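Long-range contact in methylmalonyl-CoA carboxyltransferase 12S subunit (Propionibacterium freudenreichii, PDB 1ON3), which transfers the carboxyl group of methylmalonyl-CoA to the biotin of the 1.3S subunit, giving propanoyl-CoA, as the homohexameric core of transcarboxylase: residues M228-F236 and Y305-A313. Sequence-based numbering, arbitrary orientation.
Sequences MAISGNIHF and YLEVKAGYA
Lys309 grips residues 228-236 at both its backbone and its side-chain end. Its N donates to His235 O (2.9 Å), in the carbonyl plane and on a lone pair. Its chain, extended beyond CG, runs past Ile234 O, and NZ donates to Gly232 O (3.1 Å), tilted 29° from that carbonyl plane. Glu352 ties the side chains of Lys309 and His235 together: OE1 forms a salt bridge with Lys309 NZ and accepts a hydrogen bond from His235 NE2. One water links His235 O, Glu307 O and Ala310 N.

Two CH-pi contacts accompany these bonds. Lys309 CE sits over a face of the His235 ring, 3.9 Å from its centroid. Gly232, with positive phi just after the helix, lays its CA over the Tyr312 ring, 3.5 Å from the centroid. A second water joins Tyr312 OH to Ile230 O. Replacing Tyr312 by an alanine would probably leave Gly232 CA without its ring and this water without its hydroxyl partner.

Apolar side chains also meet. Met228, bent at chi2 (61°) and chi3 (79°), brings SD to 4.1 Å from Tyr312 CB. Phe236 CE2 meets Leu306 CG at 3.7 Å.

The contact joins the two halves of a duplicated carboxyltransferase domain of the ClpP/crotonase clan. Helix 224-231 and edge strand 236-238 belong to the N-terminal half, edge strand 305-308 to the C-terminal half. Helix 241-253 packs on Phe236 and Leu306, and helix 344-359 on Val308 and Tyr312.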
ATOM      1  N   MET E 228       7.199 -12.627  41.293  1.00 11.24           N
ATOM      2  CA  MET E 228       7.642 -11.249  41.168  1.00 11.84           C
ATOM      3  C   MET E 228       9.135 -11.051  41.402  1.00 15.48           C
ATOM      4  O   MET E 228       9.833 -10.516  40.546  1.00 16.58           O
ATOM      5  CB  MET E 228       6.851 -10.343  42.123  1.00 10.74           C
ATOM      6  CG  MET E 228       7.373  -8.891  42.220  1.00 10.00           C
ATOM      7  SD  MET E 228       7.334  -7.941  40.668  1.00 11.83           S
ATOM      8  CE  MET E 228       5.557  -7.503  40.632  1.00  8.45           C
ATOM      9  N   ALA E 229       9.629 -11.497  42.548  1.00 15.91           N
ATOM     10  CA  ALA E 229      11.036 -11.289  42.885  1.00 12.83           C
ATOM     11  C   ALA E 229      12.037 -12.270  42.296  1.00 13.45           C
ATOM     12  O   ALA E 229      13.175 -11.897  42.002  1.00 12.14           O
ATOM     13  CB  ALA E 229      11.191 -11.259  44.410  1.00 14.76           C
ATOM     14  N   ILE E 230      11.617 -13.513  42.108  1.00 12.12           N
ATOM     15  CA  ILE E 230      12.533 -14.534  41.604  1.00 11.46           C
ATOM     16  C   ILE E 230      12.459 -14.869  40.119  1.00  8.87           C
ATOM     17  O   ILE E 230      13.433 -14.667  39.398  1.00 12.78           O
ATOM     18  CB  ILE E 230      12.340 -15.845  42.392  1.00 12.57           C
ATOM     19  CG1 ILE E 230      12.477 -15.567  43.895  1.00 14.95           C
ATOM     20  CG2 ILE E 230      13.350 -16.884  41.936  1.00 13.47           C
ATOM     21  CD1 ILE E 230      12.027 -16.734  44.781  1.00 16.32           C
ATOM     22  N   SER E 231      11.305 -15.386  39.680  1.00 11.27           N
ATOM     23  CA  SER E 231      11.094 -15.824  38.295  1.00 10.68           C
ATOM     24  C   SER E 231      10.986 -14.718  37.244  1.00 10.42           C
ATOM     25  O   SER E 231      11.279 -14.953  36.076  1.00 11.18           O
ATOM     26  CB  SER E 231       9.838 -16.696  38.216  0.50 11.74           C
ATOM     27  OG  SER E 231       8.685 -15.945  38.549  0.50 11.98           O
ATOM     28  N   GLY E 232      10.535 -13.530  37.653  1.00 12.65           N
ATOM     29  CA  GLY E 232      10.405 -12.426  36.718  1.00 11.69           C
ATOM     30  C   GLY E 232       9.217 -12.555  35.766  1.00  9.76           C
ATOM     31  O   GLY E 232       9.169 -11.892  34.720  1.00 10.20           O
ATOM     32  N   ASN E 233       8.246 -13.388  36.143  1.00  6.63           N
ATOM     33  CA  ASN E 233       7.064 -13.666  35.308  1.00 10.20           C
ATOM     34  C   ASN E 233       5.894 -12.687  35.386  1.00 15.31           C
ATOM     35  O   ASN E 233       5.052 -12.685  34.486  1.00 12.71           O
ATOM     36  CB  ASN E 233       6.450 -15.023  35.657  1.00 10.96           C
ATOM     37  CG  ASN E 233       7.328 -16.209  35.302  1.00  9.94           C
ATOM     38  OD1 ASN E 233       7.363 -17.203  36.043  1.00 15.80           O
ATOM     39  ND2 ASN E 233       8.009 -16.138  34.175  1.00  8.31           N
ATOM     40  N   ILE E 234       5.800 -11.894  36.450  1.00 10.71           N
ATOM     41  CA  ILE E 234       4.634 -11.023  36.587  1.00  9.74           C
ATOM     42  C   ILE E 234       4.933  -9.557  36.779  1.00 12.33           C
ATOM     43  O   ILE E 234       6.055  -9.170  37.105  1.00 15.07           O
ATOM     44  CB  ILE E 234       3.707 -11.494  37.730  1.00 10.75           C
ATOM     45  CG1 ILE E 234       4.422 -11.345  39.083  1.00 12.58           C
ATOM     46  CG2 ILE E 234       3.302 -12.957  37.486  1.00 10.00           C
ATOM     47  CD1 ILE E 234       3.525 -11.607  40.287  1.00 14.64           C
ATOM     48  N   HIS E 235       3.901  -8.738  36.625  1.00 10.30           N
ATOM     49  CA  HIS E 235       4.096  -7.299  36.681  1.00  9.59           C
ATOM     50  C   HIS E 235       3.579  -6.546  37.876  1.00 12.72           C
ATOM     51  O   HIS E 235       4.090  -5.465  38.182  1.00 13.80           O
ATOM     52  CB  HIS E 235       3.538  -6.688  35.395  1.00  8.08           C
ATOM     53  CG  HIS E 235       4.054  -7.353  34.159  1.00 10.42           C
ATOM     54  ND1 HIS E 235       3.599  -8.583  33.733  1.00 10.62           N
ATOM     55  CD2 HIS E 235       5.044  -7.002  33.302  1.00  9.91           C
ATOM     56  CE1 HIS E 235       4.285  -8.960  32.669  1.00 10.78           C
ATOM     57  NE2 HIS E 235       5.172  -8.019  32.389  1.00 10.15           N
ATOM     58  N   PHE E 236       2.569  -7.102  38.542  1.00 10.84           N
ATOM     59  CA  PHE E 236       1.992  -6.478  39.715  1.00 10.03           C
ATOM     60  C   PHE E 236       1.552  -7.516  40.723  1.00 13.36           C
ATOM     61  O   PHE E 236       1.002  -8.559  40.344  1.00 13.24           O
ATOM     62  CB  PHE E 236       0.753  -5.628  39.348  1.00 10.15           C
ATOM     63  CG  PHE E 236       1.024  -4.569  38.314  1.00 11.59           C
ATOM     64  CD1 PHE E 236       0.871  -4.843  36.966  1.00 12.49           C
ATOM     65  CD2 PHE E 236       1.488  -3.313  38.693  1.00 14.70           C
ATOM     66  CE1 PHE E 236       1.182  -3.880  35.994  1.00 12.82           C
ATOM     67  CE2 PHE E 236       1.801  -2.350  37.739  1.00 12.24           C
ATOM     68  CZ  PHE E 236       1.649  -2.635  36.390  1.00 15.25           C
ATOM     69  N   TYR E 305       2.796   7.805  39.624  1.00 16.97           N
ATOM     70  CA  TYR E 305       3.372   6.822  38.720  1.00 15.97           C
ATOM     71  C   TYR E 305       2.940   5.430  39.156  1.00 14.32           C
ATOM     72  O   TYR E 305       2.648   5.190  40.328  1.00 14.09           O
ATOM     73  CB  TYR E 305       4.916   6.932  38.651  1.00 16.59           C
ATOM     74  CG  TYR E 305       5.668   6.724  39.955  1.00 15.76           C
ATOM     75  CD1 TYR E 305       5.954   7.795  40.803  1.00 17.64           C
ATOM     76  CD2 TYR E 305       6.089   5.443  40.344  1.00 19.42           C
ATOM     77  CE1 TYR E 305       6.641   7.595  42.013  1.00 20.72           C
ATOM     78  CE2 TYR E 305       6.769   5.235  41.546  1.00 17.71           C
ATOM     79  CZ  TYR E 305       7.041   6.314  42.374  1.00 20.31           C
ATOM     80  OH  TYR E 305       7.707   6.099  43.565  1.00 22.26           O
ATOM     81  N   LEU E 306       2.850   4.527  38.192  1.00 11.44           N
ATOM     82  CA  LEU E 306       2.475   3.149  38.475  1.00 11.75           C
ATOM     83  C   LEU E 306       3.698   2.323  38.110  1.00 11.01           C
ATOM     84  O   LEU E 306       4.011   2.172  36.932  1.00 12.90           O
ATOM     85  CB  LEU E 306       1.281   2.730  37.610  1.00 10.42           C
ATOM     86  CG  LEU E 306       0.939   1.239  37.706  1.00 15.41           C
ATOM     87  CD1 LEU E 306       0.453   0.917  39.113  1.00 14.79           C
ATOM     88  CD2 LEU E 306      -0.114   0.882  36.670  1.00 12.18           C
ATOM     89  N   GLU E 307       4.404   1.810  39.114  1.00 11.09           N
ATOM     90  CA  GLU E 307       5.609   1.041  38.843  1.00 10.54           C
ATOM     91  C   GLU E 307       5.286  -0.371  38.350  1.00 12.94           C
ATOM     92  O   GLU E 307       4.437  -1.048  38.923  1.00 12.94           O
ATOM     93  CB  GLU E 307       6.480   0.974  40.107  1.00 12.43           C
ATOM     94  CG  GLU E 307       7.956   0.820  39.802  1.00 16.30           C
ATOM     95  CD  GLU E 307       8.847   0.810  41.036  1.00 18.77           C
ATOM     96  OE1 GLU E 307       8.456   1.369  42.091  1.00 15.44           O
ATOM     97  OE2 GLU E 307       9.961   0.247  40.941  1.00 14.77           O
ATOM     98  N   VAL E 308       5.963  -0.786  37.277  1.00  9.66           N
ATOM     99  CA  VAL E 308       5.801  -2.109  36.691  1.00 11.67           C
ATOM    100  C   VAL E 308       6.963  -2.982  37.198  1.00 12.08           C
ATOM    101  O   VAL E 308       8.111  -2.529  37.232  1.00 10.83           O
ATOM    102  CB  VAL E 308       5.827  -2.022  35.145  1.00 12.93           C
ATOM    103  CG1 VAL E 308       5.710  -3.428  34.518  1.00  8.77           C
ATOM    104  CG2 VAL E 308       4.669  -1.130  34.671  1.00 12.52           C
ATOM    105  N   LYS E 309       6.656  -4.220  37.592  1.00 10.32           N
ATOM    106  CA  LYS E 309       7.661  -5.148  38.132  1.00 11.08           C
ATOM    107  C   LYS E 309       8.456  -4.468  39.256  1.00 13.04           C
ATOM    108  O   LYS E 309       9.683  -4.575  39.328  1.00 12.32           O
ATOM    109  CB  LYS E 309       8.605  -5.638  37.021  1.00  9.66           C
ATOM    110  CG  LYS E 309       7.986  -6.798  36.236  1.00 12.16           C
ATOM    111  CD  LYS E 309       8.831  -7.344  35.094  1.00 10.98           C
ATOM    112  CE  LYS E 309       8.113  -8.579  34.507  1.00 15.74           C
ATOM    113  NZ  LYS E 309       8.776  -9.184  33.321  1.00 12.49           N
ATOM    114  N   ALA E 310       7.732  -3.781  40.139  1.00 14.72           N
ATOM    115  CA  ALA E 310       8.354  -3.055  41.252  1.00 14.18           C
ATOM    116  C   ALA E 310       9.217  -3.902  42.174  1.00 13.56           C
ATOM    117  O   ALA E 310      10.157  -3.385  42.779  1.00 14.23           O
ATOM    118  CB  ALA E 310       7.291  -2.353  42.075  1.00 15.08           C
ATOM    119  N   GLY E 311       8.887  -5.182  42.300  1.00 12.10           N
ATOM    120  CA  GLY E 311       9.653  -6.059  43.167  1.00 14.35           C
ATOM    121  C   GLY E 311      10.669  -6.951  42.484  1.00 14.93           C
ATOM    122  O   GLY E 311      11.270  -7.806  43.133  1.00 12.08           O
ATOM    123  N   TYR E 312      10.859  -6.765  41.180  1.00 13.11           N
ATOM    124  CA  TYR E 312      11.815  -7.565  40.412  1.00 10.70           C
ATOM    125  C   TYR E 312      12.949  -6.672  39.906  1.00 13.38           C
ATOM    126  O   TYR E 312      12.702  -5.543  39.501  1.00 11.68           O
ATOM    127  CB  TYR E 312      11.118  -8.194  39.199  1.00  9.67           C
ATOM    128  CG  TYR E 312      11.988  -9.134  38.385  1.00 14.95           C
ATOM    129  CD1 TYR E 312      12.421 -10.346  38.916  1.00 14.00           C
ATOM    130  CD2 TYR E 312      12.363  -8.817  37.078  1.00 13.61           C
ATOM    131  CE1 TYR E 312      13.203 -11.224  38.168  1.00  9.44           C
ATOM    132  CE2 TYR E 312      13.144  -9.690  36.316  1.00 14.90           C
ATOM    133  CZ  TYR E 312      13.556 -10.893  36.875  1.00 14.78           C
ATOM    134  OH  TYR E 312      14.304 -11.776  36.145  1.00 12.90           O
ATOM    135  N   ALA E 313      14.182  -7.176  39.939  1.00 10.75           N
ATOM    136  CA  ALA E 313      15.345  -6.432  39.434  1.00 12.38           C
ATOM    137  C   ALA E 313      15.217  -4.959  39.784  1.00 12.10           C
ATOM    138  O   ALA E 313      15.144  -4.090  38.897  1.00 12.59           O
ATOM    139  CB  ALA E 313      15.453  -6.609  37.914  1.00  9.63           C
TER
HETATM  140  O   HOH W   1      14.591  -9.620  41.776  1.00 13.54           O
HETATM  141  O   HOH W   2      14.431 -14.319  36.879  1.00 13.27           O
HETATM  142  O   HOH W   3       4.667  -3.760  40.262  1.00 10.04           O